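Local atomic coordinates of bacterial bifunctional deaminase-reductase C-terminal domain-containing protein (Corynebacterium diphtheriae, PDB entry 2P4G), a protein that is probably an NADP-dependent reductase of riboflavin biosynthesis, related to those acting on 5-amino-6-(5-phosphoribosylamino)uracil. Residues D64-L69 / S192-P197; A75-A80 / D181-R186; K111-S116 / K177-A182; Q154-L159 / V164-A169. All coordinates share one frame; numbering follows the deposited sequence.

From the N terminus, helix 60-72 opens the widest loop, which interaction 1 closes when residues 192-197 return beside residues 64-69. The other three contacts fall within that span. Strand 75-79 begins interaction 2 and strand 111-115 interaction 3; both end on helix 175-184, where their segments share Asp181 and Ala182, and their centres are about 3 Å apart. Interaction 4, the shortest closure, lies within all three and joins helix 150-162 to the following strand, its centre about 25 Å from that of interaction 1. No loops cross. All four contacts place a helix against one mixed sheet, from near the chain centre (interaction 1) to the outermost strand 166-169 (interaction 4).

Interaction 1. Residues D64-L69 / S192-P197; sequences DLLIQL and SIEGGP. With EDO (1,2-ethanediol), chain J.
Leu66 and Leu69, one helical turn apart, meet Glu194 and Ser192 of strand 190-195. The contact is van der Waals, methyl carbon against polar side chain. One methyl, Leu66 CD2, meets the carboxylate, 3.4 Å from Glu194 OE2, the two side chains lying oblique to each other. The Leu66 chi1 of -118° lies off the staggered positions, which makes the placing of this branch less certain. Leu69 CD2 is 3.4 Å from Ser192 OG; a hydroxyl set opposite the backbone N (chi1 171°) swings toward the helix. The CA atoms of Leu69 and Ser192 are 7.2 Å apart, against 8.5 Å for those of Leu66 and Glu194.

Polar bonds fix the carboxylate from outside: Glu194 OE1 is hydrogen-bonded to Tyr88 OH, and OE2 forms a salt bridge with Arg70 NE. The negative charge, in a buried residue, is probably offset by Arg70. A 1,2-ethanediol, probably from the crystallisation liquor, makes a weak hydrogen bond from its O2 to Glu194 O at 3.3 Å.

Ile193 points to the other sheet face, against helix 197-206, whose N-cap is Gly196. The arrangement is consistent with the dihydrofolate reductase-like α/β fold expected of a RibD C-terminal domain: helix 60-72 belongs to the crossover between strands 35-43 and 75-79, which flank strand 190-195.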
loop_
_atom_site.group_PDB
_atom_site.type_symbol
_atom_site.label_atom_id
_atom_site.label_comp_id
_atom_site.label_asym_id
_atom_site.label_seq_id
_atom_site.Cartn_x
_atom_site.Cartn_y
_atom_site.Cartn_z
ATOM N N ASP A 64 -2.735 -17.346 11.033
ATOM C CA ASP A 64 -2.987 -17.352 12.469
ATOM C C ASP A 64 -3.705 -16.108 12.972
ATOM O O ASP A 64 -4.585 -16.182 13.812
ATOM C CB ASP A 64 -1.672 -17.440 13.218
ATOM C CG ASP A 64 -0.972 -18.752 13.019
ATOM O OD1 ASP A 64 -1.531 -19.632 12.309
ATOM O OD2 ASP A 64 0.141 -18.899 13.582
ATOM N N LEU A 65 -3.301 -14.954 12.487
ATOM C CA LEU A 65 -3.938 -13.703 12.890
ATOM C C LEU A 65 -5.398 -13.650 12.426
ATOM O O LEU A 65 -6.270 -13.186 13.151
ATOM C CB LEU A 65 -3.154 -12.506 12.325
ATOM C CG LEU A 65 -3.635 -11.121 12.731
ATOM C CD1 LEU A 65 -3.501 -10.993 14.217
ATOM C CD2 LEU A 65 -2.837 -10.030 11.975
ATOM N N LEU A 66 -5.672 -14.113 11.221
ATOM C CA LEU A 66 -7.064 -14.197 10.811
ATOM C C LEU A 66 -7.849 -15.037 11.808
ATOM O O LEU A 66 -8.925 -14.641 12.231
ATOM C CB LEU A 66 -7.220 -14.801 9.415
ATOM C CG LEU A 66 -7.831 -13.942 8.320
ATOM C CD1 LEU A 66 -8.071 -14.834 7.084
ATOM C CD2 LEU A 66 -9.134 -13.267 8.774
ATOM N N ILE A 67 -7.307 -16.201 12.175
ATOM C CA ILE A 67 -7.983 -17.100 13.115
ATOM C C ILE A 67 -8.160 -16.429 14.475
ATOM O O ILE A 67 -9.218 -16.545 15.094
ATOM C CB ILE A 67 -7.230 -18.436 13.277
ATOM C CG1 ILE A 67 -7.274 -19.232 11.972
ATOM C CG2 ILE A 67 -7.836 -19.284 14.391
ATOM C CD1 ILE A 67 -8.604 -19.339 11.407
ATOM N N GLN A 68 -7.128 -15.729 14.924
ATOM C CA GLN A 68 -7.179 -14.995 16.206
ATOM C C GLN A 68 -8.330 -13.982 16.187
ATOM O O GLN A 68 -9.093 -13.887 17.142
ATOM C CB GLN A 68 -5.840 -14.285 16.483
ATOM C CG GLN A 68 -5.669 -13.800 17.890
ATOM C CD GLN A 68 -5.296 -14.920 18.837
ATOM O OE1 GLN A 68 -6.151 -15.494 19.512
ATOM N NE2 GLN A 68 -4.019 -15.257 18.866
ATOM N N LEU A 69 -8.465 -13.257 15.080
ATOM C CA LEU A 69 -9.511 -12.225 14.946
ATOM C C LEU A 69 -10.894 -12.853 14.840
ATOM O O LEU A 69 -11.860 -12.352 15.410
ATOM C CB LEU A 69 -9.236 -11.288 13.753
ATOM C CG LEU A 69 -10.138 -10.031 13.673
ATOM C CD1 LEU A 69 -10.039 -9.115 14.902
ATOM C CD2 LEU A 69 -9.882 -9.238 12.409
ATOM N N SER A 192 -16.064 -8.867 12.284
ATOM C CA SER A 192 -14.846 -8.813 11.495
ATOM C C SER A 192 -15.275 -8.784 10.030
ATOM O O SER A 192 -16.070 -9.617 9.611
ATOM C CB SER A 192 -13.960 -10.016 11.814
ATOM O OG SER A 192 -12.860 -10.121 10.920
ATOM N N ILE A 193 -14.794 -7.801 9.269
ATOM C CA ILE A 193 -15.023 -7.767 7.824
ATOM C C ILE A 193 -13.747 -8.281 7.194
ATOM O O ILE A 193 -12.690 -7.646 7.325
ATOM C CB ILE A 193 -15.340 -6.348 7.293
ATOM C CG1 ILE A 193 -16.624 -5.824 7.948
ATOM C CG2 ILE A 193 -15.416 -6.341 5.711
ATOM C CD1 ILE A 193 -16.986 -4.355 7.557
ATOM N N GLU A 194 -13.836 -9.443 6.557
ATOM C CA GLU A 194 -12.683 -10.102 5.987
ATOM C C GLU A 194 -12.531 -9.766 4.515
ATOM O O GLU A 194 -11.621 -10.224 3.817
ATOM C CB GLU A 194 -12.808 -11.586 6.162
ATOM C CG GLU A 194 -12.742 -11.977 7.580
ATOM C CD GLU A 194 -12.692 -13.456 7.781
ATOM O OE1 GLU A 194 -12.898 -14.230 6.809
ATOM O OE2 GLU A 194 -12.443 -13.855 8.932
ATOM N N GLY A 195 -13.470 -8.975 4.039
ATOM C CA GLY A 195 -13.265 -8.283 2.844
ATOM C C GLY A 195 -14.153 -8.603 1.695
ATOM O O GLY A 195 -15.337 -8.939 1.847
ATOM N N GLY A 196 -13.461 -8.562 0.559
ATOM C CA GLY A 196 -13.896 -7.920 -0.587
ATOM C C GLY A 196 -13.438 -6.473 -0.443
ATOM O O GLY A 196 -13.937 -5.765 0.425
ATOM N N PRO A 197 -12.482 -6.026 -1.281
ATOM C CA PRO A 197 -12.212 -4.586 -1.466
ATOM C C PRO A 197 -13.462 -3.709 -1.521
ATOM O O PRO A 197 -13.503 -2.635 -0.908
ATOM C CB PRO A 197 -11.483 -4.543 -2.813
ATOM C CG PRO A 197 -10.768 -5.837 -2.886
ATOM C CD PRO A 197 -11.556 -6.856 -2.083
HETATM C C1 EDO J . -6.148 -11.700 4.766
HETATM O O1 EDO J . -5.283 -11.364 5.846
HETATM C C2 EDO J . -7.483 -11.027 5.080
HETATM O O2 EDO J . -8.405 -10.945 3.958
#

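Interaction 2. Residues A75-A80 / D181-R186; sequences AIVVGA and DALHAR. With EDO (1,2-ethanediol), chain H.
In the β-α-β crossover from strand 166-169 to strand 190-195, helix 175-184 lies over the sheet, and its Leu183 meets Ala75 and Val77 of strand 75-79. The two strand residues are two apart in sequence and thus face the helix together, while Ile76 between them points away. Leu183 uses both branches. CD2 presses on Ala75 CB at 3.4 Å, tighter than usual carbon contact, and CD1 lies 3.7 Å from the same Ala75 CB. CD1 also reaches Val77 CG2 at 3.6 Å, the two side chains slanting past one another. With CG of Leu183 opposite the carbonyl carbon (chi1 -72°), the forked end is carried to the strand. The CA atoms of Ala75 and Leu183 are 7.3 Å apart, the closest pairing of the two backbones.

Near the C-terminal end of the segment, Arg186 turns back: its NE makes a weak hydrogen bond to Ala182 O (3.2 Å, 133°), and its NH1 forms a salt bridge with Glu165.

Leu183 also touches Ile191 on strand 190-195 and Thr113 on strand 111-115, the two strands flanking 75-79 in the sheet. The helix end therefore spans three adjacent strands, and Ala182 leans on Ile167 of strand 166-169.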
loop_
_atom_site.group_PDB
_atom_site.type_symbol
_atom_site.label_atom_id
_atom_site.label_comp_id
_atom_site.label_asym_id
_atom_site.label_seq_id
_atom_site.Cartn_x
_atom_site.Cartn_y
_atom_site.Cartn_z
ATOM N N ALA A 75 -19.326 -12.190 14.617
ATOM C CA ALA A 75 -19.701 -12.444 13.206
ATOM C C ALA A 75 -18.580 -12.057 12.268
ATOM O O ALA A 75 -17.746 -11.197 12.575
ATOM C CB ALA A 75 -20.962 -11.673 12.829
ATOM N N ILE A 76 -18.575 -12.701 11.117
ATOM C CA ILE A 76 -17.630 -12.427 10.051
ATOM C C ILE A 76 -18.493 -11.979 8.884
ATOM O O ILE A 76 -19.495 -12.619 8.565
ATOM C CB ILE A 76 -16.858 -13.711 9.665
ATOM C CG1 ILE A 76 -16.038 -14.222 10.854
ATOM C CG2 ILE A 76 -15.957 -13.504 8.473
ATOM C CD1 ILE A 76 -15.717 -15.705 10.780
ATOM N N VAL A 77 -18.122 -10.867 8.270
ATOM C CA VAL A 77 -18.783 -10.374 7.085
ATOM C C VAL A 77 -17.768 -10.405 5.959
ATOM O O VAL A 77 -16.648 -9.909 6.095
ATOM C CB VAL A 77 -19.314 -8.951 7.307
ATOM C CG1 VAL A 77 -19.779 -8.334 6.008
ATOM C CG2 VAL A 77 -20.442 -8.963 8.367
ATOM N N VAL A 78 -18.152 -11.036 4.863
ATOM C CA VAL A 78 -17.270 -11.186 3.716
ATOM C C VAL A 78 -18.130 -11.265 2.444
ATOM O O VAL A 78 -19.225 -11.811 2.464
ATOM C CB VAL A 78 -16.338 -12.429 3.877
ATOM C CG1 VAL A 78 -17.149 -13.721 3.823
ATOM C CG2 VAL A 78 -15.211 -12.435 2.824
ATOM N N GLY A 79 -17.641 -10.689 1.350
ATOM C CA GLY A 79 -18.316 -10.808 0.067
ATOM C C GLY A 79 -18.232 -12.246 -0.421
ATOM O O GLY A 79 -17.193 -12.897 -0.321
ATOM N N ALA A 80 -19.330 -12.749 -0.958
ATOM C CA ALA A 80 -19.402 -14.139 -1.397
ATOM C C ALA A 80 -18.259 -14.535 -2.368
ATOM O O ALA A 80 -17.726 -15.644 -2.284
ATOM C CB ALA A 80 -20.775 -14.411 -2.022
ATOM N N ASP A 181 -27.033 -4.285 10.780
ATOM C CA ASP A 181 -28.260 -4.298 11.580
ATOM C C ASP A 181 -28.760 -5.708 11.901
ATOM O O ASP A 181 -29.144 -5.983 13.046
ATOM C CB ASP A 181 -29.380 -3.511 10.873
ATOM C CG ASP A 181 -29.028 -2.032 10.665
ATOM O OD1 ASP A 181 -28.040 -1.533 11.257
ATOM O OD2 ASP A 181 -29.734 -1.369 9.884
ATOM N N ALA A 182 -28.789 -6.585 10.894
ATOM C CA ALA A 182 -29.214 -7.980 11.092
ATOM C C ALA A 182 -28.370 -8.663 12.172
ATOM O O ALA A 182 -28.878 -9.459 12.955
ATOM C CB ALA A 182 -29.120 -8.782 9.777
ATOM N N LEU A 183 -27.074 -8.345 12.189
ATOM C CA LEU A 183 -26.142 -8.937 13.140
ATOM C C LEU A 183 -26.290 -8.300 14.521
ATOM O O LEU A 183 -26.272 -8.999 15.529
ATOM C CB LEU A 183 -24.703 -8.824 12.643
ATOM C CG LEU A 183 -24.319 -9.736 11.473
ATOM C CD1 LEU A 183 -22.981 -9.304 10.854
ATOM C CD2 LEU A 183 -24.230 -11.178 11.913
ATOM N N HIS A 184 -26.441 -6.986 14.571
ATOM C CA HIS A 184 -26.681 -6.324 15.855
ATOM C C HIS A 184 -27.985 -6.783 16.446
ATOM O O HIS A 184 -28.032 -7.108 17.622
ATOM C CB HIS A 184 -26.682 -4.804 15.728
ATOM C CG HIS A 184 -25.330 -4.232 15.472
ATOM N ND1 HIS A 184 -24.177 -4.958 15.660
ATOM C CD2 HIS A 184 -24.940 -3.008 15.048
ATOM C CE1 HIS A 184 -23.134 -4.211 15.356
ATOM N NE2 HIS A 184 -23.568 -3.022 14.981
ATOM N N ALA A 185 -29.026 -6.842 15.614
ATOM C CA ALA A 185 -30.354 -7.335 16.029
ATOM C C ALA A 185 -30.324 -8.777 16.495
ATOM O O ALA A 185 -31.302 -9.289 16.994
ATOM C CB ALA A 185 -31.347 -7.192 14.900
ATOM N N ARG A 186 -29.185 -9.420 16.338
ATOM C CA ARG A 186 -28.981 -10.800 16.696
ATOM C C ARG A 186 -28.052 -10.893 17.892
ATOM O O ARG A 186 -27.614 -11.978 18.246
ATOM C CB ARG A 186 -28.289 -11.437 15.510
ATOM C CG ARG A 186 -28.536 -12.875 15.311
ATOM C CD ARG A 186 -28.312 -13.189 13.850
ATOM N NE ARG A 186 -29.390 -12.616 13.032
ATOM C CZ ARG A 186 -29.939 -13.221 11.983
ATOM N NH1 ARG A 186 -29.523 -14.441 11.614
ATOM N NH2 ARG A 186 -30.921 -12.611 11.321
HETATM C C1 EDO H . -18.180 -19.539 -0.626
HETATM O O1 EDO H . -18.683 -20.826 -1.017
HETATM C C2 EDO H . -19.321 -18.501 -0.682
HETATM O O2 EDO H . -19.239 -17.554 -1.771
#

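Interaction 3. Residues K111-S116 / K177-A182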
loop_
_atom_site.group_PDB
_atom_site.type_symbol
_atom_site.label_atom_id
_atom_site.label_comp_id
_atom_site.label_asym_id
_atom_site.label_seq_id
_atom_site.Cartn_x
_atom_site.Cartn_y
_atom_site.Cartn_z
ATOM N N LYS A 111 -20.618 -16.192 13.568
ATOM C CA LYS A 111 -21.530 -16.396 12.464
ATOM C C LYS A 111 -20.894 -15.889 11.195
ATOM O O LYS A 111 -20.540 -14.709 11.083
ATOM C CB LYS A 111 -22.853 -15.644 12.701
ATOM C CG LYS A 111 -23.960 -15.934 11.689
ATOM C CD LYS A 111 -24.465 -17.349 11.842
ATOM C CE LYS A 111 -25.637 -17.689 10.916
ATOM N NZ LYS A 111 -26.050 -19.119 11.105
ATOM N N LEU A 112 -20.772 -16.774 10.218
ATOM C CA LEU A 112 -20.314 -16.376 8.895
ATOM C C LEU A 112 -21.454 -15.754 8.118
ATOM O O LEU A 112 -22.495 -16.383 7.924
ATOM C CB LEU A 112 -19.756 -17.582 8.130
ATOM C CG LEU A 112 -19.161 -17.344 6.757
ATOM C CD1 LEU A 112 -17.979 -16.338 6.804
ATOM C CD2 LEU A 112 -18.739 -18.689 6.166
ATOM N N THR A 113 -21.222 -14.532 7.648
ATOM C CA THR A 113 -22.215 -13.726 6.927
ATOM C C THR A 113 -21.683 -13.385 5.540
ATOM O O THR A 113 -20.614 -12.772 5.392
ATOM C CB THR A 113 -22.559 -12.420 7.698
ATOM O OG1 THR A 113 -22.918 -12.759 9.035
ATOM C CG2 THR A 113 -23.719 -11.642 7.039
ATOM N N LEU A 114 -22.429 -13.822 4.531
ATOM C CA LEU A 114 -21.976 -13.754 3.154
ATOM C C LEU A 114 -22.836 -12.790 2.411
ATOM O O LEU A 114 -24.076 -12.907 2.435
ATOM C CB LEU A 114 -22.089 -15.121 2.481
ATOM C CG LEU A 114 -21.255 -16.252 3.072
ATOM C CD1 LEU A 114 -21.590 -17.556 2.309
ATOM C CD2 LEU A 114 -19.730 -15.932 3.011
ATOM N N LEU A 115 -22.183 -11.808 1.793
ATOM C CA LEU A 115 -22.852 -10.794 1.008
ATOM C C LEU A 115 -22.819 -11.204 -0.460
ATOM O O LEU A 115 -21.751 -11.377 -1.051
ATOM C CB LEU A 115 -22.131 -9.458 1.183
ATOM C CG LEU A 115 -21.915 -8.958 2.611
ATOM C CD1 LEU A 115 -21.292 -7.564 2.582
ATOM C CD2 LEU A 115 -23.191 -8.936 3.400
ATOM N N SER A 116 -23.990 -11.360 -1.053
ATOM C CA SER A 116 -24.103 -11.884 -2.406
ATOM C C SER A 116 -25.258 -11.263 -3.138
ATOM O O SER A 116 -26.445 -11.561 -2.854
ATOM C CB SER A 116 -24.310 -13.411 -2.362
ATOM O OG SER A 116 -24.475 -13.926 -3.675
ATOM N N LYS A 177 -25.052 -2.070 5.609
ATOM C CA LYS A 177 -25.894 -1.499 6.664
ATOM C C LYS A 177 -26.887 -2.555 7.131
ATOM O O LYS A 177 -27.122 -2.734 8.331
ATOM C CB LYS A 177 -26.630 -0.261 6.132
ATOM C CG LYS A 177 -27.937 0.120 6.839
ATOM C CD LYS A 177 -27.711 0.777 8.200
ATOM C CE LYS A 177 -28.903 1.623 8.608
ATOM N NZ LYS A 177 -28.647 2.332 9.887
ATOM N N ILE A 178 -27.471 -3.248 6.157
ATOM C CA ILE A 178 -28.449 -4.288 6.419
ATOM C C ILE A 178 -27.818 -5.436 7.210
ATOM O O ILE A 178 -28.386 -5.915 8.191
ATOM C CB ILE A 178 -29.038 -4.828 5.097
ATOM C CG1 ILE A 178 -29.935 -3.766 4.445
ATOM C CG2 ILE A 178 -29.827 -6.146 5.344
ATOM C CD1 ILE A 178 -31.288 -3.658 5.059
ATOM N N ALA A 179 -26.648 -5.881 6.775
ATOM C CA ALA A 179 -25.959 -6.965 7.451
ATOM C C ALA A 179 -25.656 -6.542 8.876
ATOM O O ALA A 179 -25.885 -7.296 9.811
ATOM C CB ALA A 179 -24.673 -7.318 6.727
ATOM N N PHE A 180 -25.121 -5.331 8.998
ATOM C CA PHE A 180 -24.691 -4.739 10.262
ATOM C C PHE A 180 -25.874 -4.762 11.235
ATOM O O PHE A 180 -25.744 -5.263 12.346
ATOM C CB PHE A 180 -24.173 -3.320 9.972
ATOM C CG PHE A 180 -23.363 -2.673 11.087
ATOM C CD1 PHE A 180 -22.086 -3.130 11.404
ATOM C CD2 PHE A 180 -23.853 -1.529 11.753
ATOM C CE1 PHE A 180 -21.326 -2.502 12.412
ATOM C CE2 PHE A 180 -23.103 -0.892 12.756
ATOM C CZ PHE A 180 -21.833 -1.379 13.086
ATOM N N ASP A 181 -27.033 -4.285 10.780
ATOM C CA ASP A 181 -28.260 -4.298 11.580
ATOM C C ASP A 181 -28.760 -5.708 11.901
ATOM O O ASP A 181 -29.144 -5.983 13.046
ATOM C CB ASP A 181 -29.380 -3.511 10.873
ATOM C CG ASP A 181 -29.028 -2.032 10.665
ATOM O OD1 ASP A 181 -28.040 -1.533 11.257
ATOM O OD2 ASP A 181 -29.734 -1.369 9.884
ATOM N N ALA A 182 -28.789 -6.585 10.894
ATOM C CA ALA A 182 -29.214 -7.980 11.092
ATOM C C ALA A 182 -28.370 -8.663 12.172
ATOM O O ALA A 182 -28.878 -9.459 12.955
ATOM C CB ALA A 182 -29.120 -8.782 9.777
#
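Ala179 rests its methyl against Leu115 and Thr113 of strand 111-115, both reached from the same side. The nearer is Leu115, whose CD2 lies 4.0 Å from Ala179 CB. The second, Thr113, offers its methyl rather than its hydroxyl: CG2 is 4.4 Å from Ala179 CB, a loose approach. Together the segments bury only 73 Å², a light contact made wholly of aliphatic groups.

The backbone placing is consistent with both distances. The CB of Ala179 is directed at the strand, and the CA atoms of Thr113 and Ala179 stand 7.7 Å apart. Leu115 CB does not aim squarely at the helix, but with CG opposite the carbonyl carbon (chi1 -54°) the branched end swings nearer. The helix keeps its regular backbone here, with Asp181 N bonded to Lys177 O at 2.9 Å and Ala182 N to Ile178 O at 2.8 Å. On the strand, Thr113 is held by backbone hydrogen bonds to Ile76 and Val78.

Outside this pair of segments, Leu115 packs on Val77 of strand 75-79 and on Ile141 of strand 139-143, which Thr113 also touches. Ile178 touches Ile141, Ile167 and Ala169, so helix 175-184 reaches from strands 75-79 and 111-115 across 139-143 to 166-169.

Interaction 4. Residues Q154-L159 / V164-A169; sequences QRLQKL and VEVIVA
Leu156 and Leu159 pack on Val166 where strand 166-169 runs back along helix 150-162, the second half of a β-α-β unit that starts with strand 139-143. The axes of the two short segments approach to 10.4 Å, with N-to-C directions 150° apart, close to antiparallel.

Packing is densest around Val166, whose two methyls are shared out. CG1, opposite the backbone N, meets Leu156 CD1 at 3.6 Å. CG2 goes to the other leucine, 3.9 Å from Leu159 CB, and these side chains stand nearly perpendicular. Leu159 also brings CD2 to 4.2 Å from Val164 CB and touches Phe123 and Phe128 of the loops.

Towards Ala169 the contact thins: Leu156 CD1 is 4.4 Å from Val168 CG2. Gln154 and Gln157 lie on the exposed side of the helix, and Glu165, on the far side of the strand, is exposed but salt-bridged to Arg186. Ile167 turns to the opposite sheet face, against helix 175-184.

At the Leu159 and Val164 end, where the backbones come nearest, the chain folds back and makes a hydrogen bond between residues five positions apart. Val164 N donates to Leu159 O at 3.0 Å, bent to 143° at the hydrogen, with the donor tilted 34° from the carbonyl plane.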
loop_
_atom_site.group_PDB
_atom_site.type_symbol
_atom_site.label_atom_id
_atom_site.label_comp_id
_atom_site.label_asym_id
_atom_site.label_seq_id
_atom_site.Cartn_x
_atom_site.Cartn_y
_atom_site.Cartn_z
ATOM N N GLN A 154 -34.236 -18.572 -8.727
ATOM C CA GLN A 154 -33.954 -20.017 -8.656
ATOM C C GLN A 154 -32.873 -20.305 -7.634
ATOM O O GLN A 154 -32.917 -21.311 -6.937
ATOM C CB GLN A 154 -33.524 -20.566 -10.021
ATOM C CG GLN A 154 -34.677 -20.811 -11.029
ATOM C CD GLN A 154 -34.191 -20.845 -12.484
ATOM N N ARG A 155 -31.914 -19.400 -7.537
ATOM C CA ARG A 155 -30.834 -19.534 -6.597
ATOM C C ARG A 155 -31.312 -19.317 -5.164
ATOM O O ARG A 155 -30.951 -20.055 -4.236
ATOM C CB ARG A 155 -29.750 -18.534 -6.960
ATOM C CG ARG A 155 -28.968 -18.914 -8.194
ATOM C CD ARG A 155 -27.985 -17.828 -8.557
ATOM N NE ARG A 155 -27.351 -18.050 -9.851
ATOM C CZ ARG A 155 -26.699 -17.113 -10.527
ATOM N NH1 ARG A 155 -26.572 -15.890 -10.032
ATOM N NH2 ARG A 155 -26.164 -17.395 -11.703
ATOM N N LEU A 156 -32.120 -18.287 -4.982
ATOM C CA LEU A 156 -32.733 -18.042 -3.689
ATOM C C LEU A 156 -33.467 -19.302 -3.242
ATOM O O LEU A 156 -33.264 -19.780 -2.145
ATOM C CB LEU A 156 -33.678 -16.841 -3.776
ATOM C CG LEU A 156 -34.417 -16.401 -2.515
ATOM C CD1 LEU A 156 -33.465 -15.953 -1.426
ATOM C CD2 LEU A 156 -35.377 -15.297 -2.898
ATOM N N GLN A 157 -34.279 -19.865 -4.120
ATOM C CA GLN A 157 -35.024 -21.077 -3.798
ATOM C C GLN A 157 -34.114 -22.236 -3.372
ATOM O O GLN A 157 -34.405 -22.913 -2.378
ATOM C CB GLN A 157 -35.889 -21.495 -4.993
ATOM C CG GLN A 157 -36.783 -22.699 -4.729
ATOM C CD GLN A 157 -37.754 -22.444 -3.603
ATOM O OE1 GLN A 157 -38.431 -21.417 -3.599
ATOM N NE2 GLN A 157 -37.814 -23.367 -2.623
ATOM N N LYS A 158 -33.032 -22.452 -4.127
ATOM C CA LYS A 158 -32.065 -23.496 -3.838
ATOM C C LYS A 158 -31.532 -23.309 -2.435
ATOM O O LYS A 158 -31.443 -24.258 -1.683
ATOM C CB LYS A 158 -30.863 -23.449 -4.798
ATOM C CG LYS A 158 -31.134 -23.826 -6.237
ATOM C CD LYS A 158 -30.020 -23.300 -7.186
ATOM N N LEU A 159 -31.149 -22.081 -2.091
ATOM C CA LEU A 159 -30.652 -21.798 -0.740
ATOM C C LEU A 159 -31.708 -22.137 0.290
ATOM O O LEU A 159 -31.431 -22.768 1.298
ATOM C CB LEU A 159 -30.238 -20.331 -0.601
ATOM C CG LEU A 159 -28.951 -19.966 -1.343
ATOM C CD1 LEU A 159 -28.770 -18.461 -1.426
ATOM C CD2 LEU A 159 -27.725 -20.636 -0.700
ATOM N N VAL A 164 -30.591 -22.605 4.215
ATOM C CA VAL A 164 -29.804 -21.402 4.483
ATOM C C VAL A 164 -30.695 -20.197 4.718
ATOM O O VAL A 164 -31.646 -19.967 3.964
ATOM C CB VAL A 164 -28.804 -21.095 3.331
ATOM C CG1 VAL A 164 -28.162 -19.671 3.486
ATOM C CG2 VAL A 164 -27.718 -22.213 3.272
ATOM N N GLU A 165 -30.384 -19.438 5.770
ATOM C CA GLU A 165 -31.065 -18.185 6.060
ATOM C C GLU A 165 -30.627 -17.065 5.115
ATOM O O GLU A 165 -29.436 -16.714 5.081
ATOM C CB GLU A 165 -30.744 -17.762 7.494
ATOM C CG GLU A 165 -31.677 -16.712 8.067
ATOM C CD GLU A 165 -31.284 -16.304 9.475
ATOM O OE1 GLU A 165 -30.443 -17.009 10.106
ATOM O OE2 GLU A 165 -31.808 -15.258 9.942
ATOM N N VAL A 166 -31.579 -16.493 4.375
ATOM C CA VAL A 166 -31.292 -15.413 3.421
ATOM C C VAL A 166 -32.105 -14.158 3.715
ATOM O O VAL A 166 -33.329 -14.205 3.725
ATOM C CB VAL A 166 -31.601 -15.821 1.970
ATOM C CG1 VAL A 166 -31.109 -14.728 1.012
ATOM C CG2 VAL A 166 -30.978 -17.184 1.619
ATOM N N ILE A 167 -31.419 -13.044 3.955
ATOM C CA ILE A 167 -32.061 -11.775 4.117
ATOM C C ILE A 167 -31.944 -11.048 2.788
ATOM O O ILE A 167 -30.830 -10.886 2.265
ATOM C CB ILE A 167 -31.372 -10.907 5.170
ATOM C CG1 ILE A 167 -31.479 -11.530 6.568
ATOM C CG2 ILE A 167 -32.013 -9.508 5.195
ATOM C CD1 ILE A 167 -30.668 -10.757 7.621
ATOM N N VAL A 168 -33.084 -10.615 2.246
ATOM C CA VAL A 168 -33.118 -9.836 1.013
ATOM C C VAL A 168 -33.284 -8.366 1.362
ATOM O O VAL A 168 -34.341 -7.964 1.816
ATOM C CB VAL A 168 -34.289 -10.283 0.110
ATOM C CG1 VAL A 168 -34.313 -9.471 -1.190
ATOM C CG2 VAL A 168 -34.186 -11.774 -0.161
ATOM N N ALA A 169 -32.231 -7.579 1.190
ATOM C CA ALA A 169 -32.322 -6.126 1.334
ATOM C C ALA A 169 -33.174 -5.549 0.202
ATOM O O ALA A 169 -33.184 -6.090 -0.894
ATOM C CB ALA A 169 -30.924 -5.493 1.326
#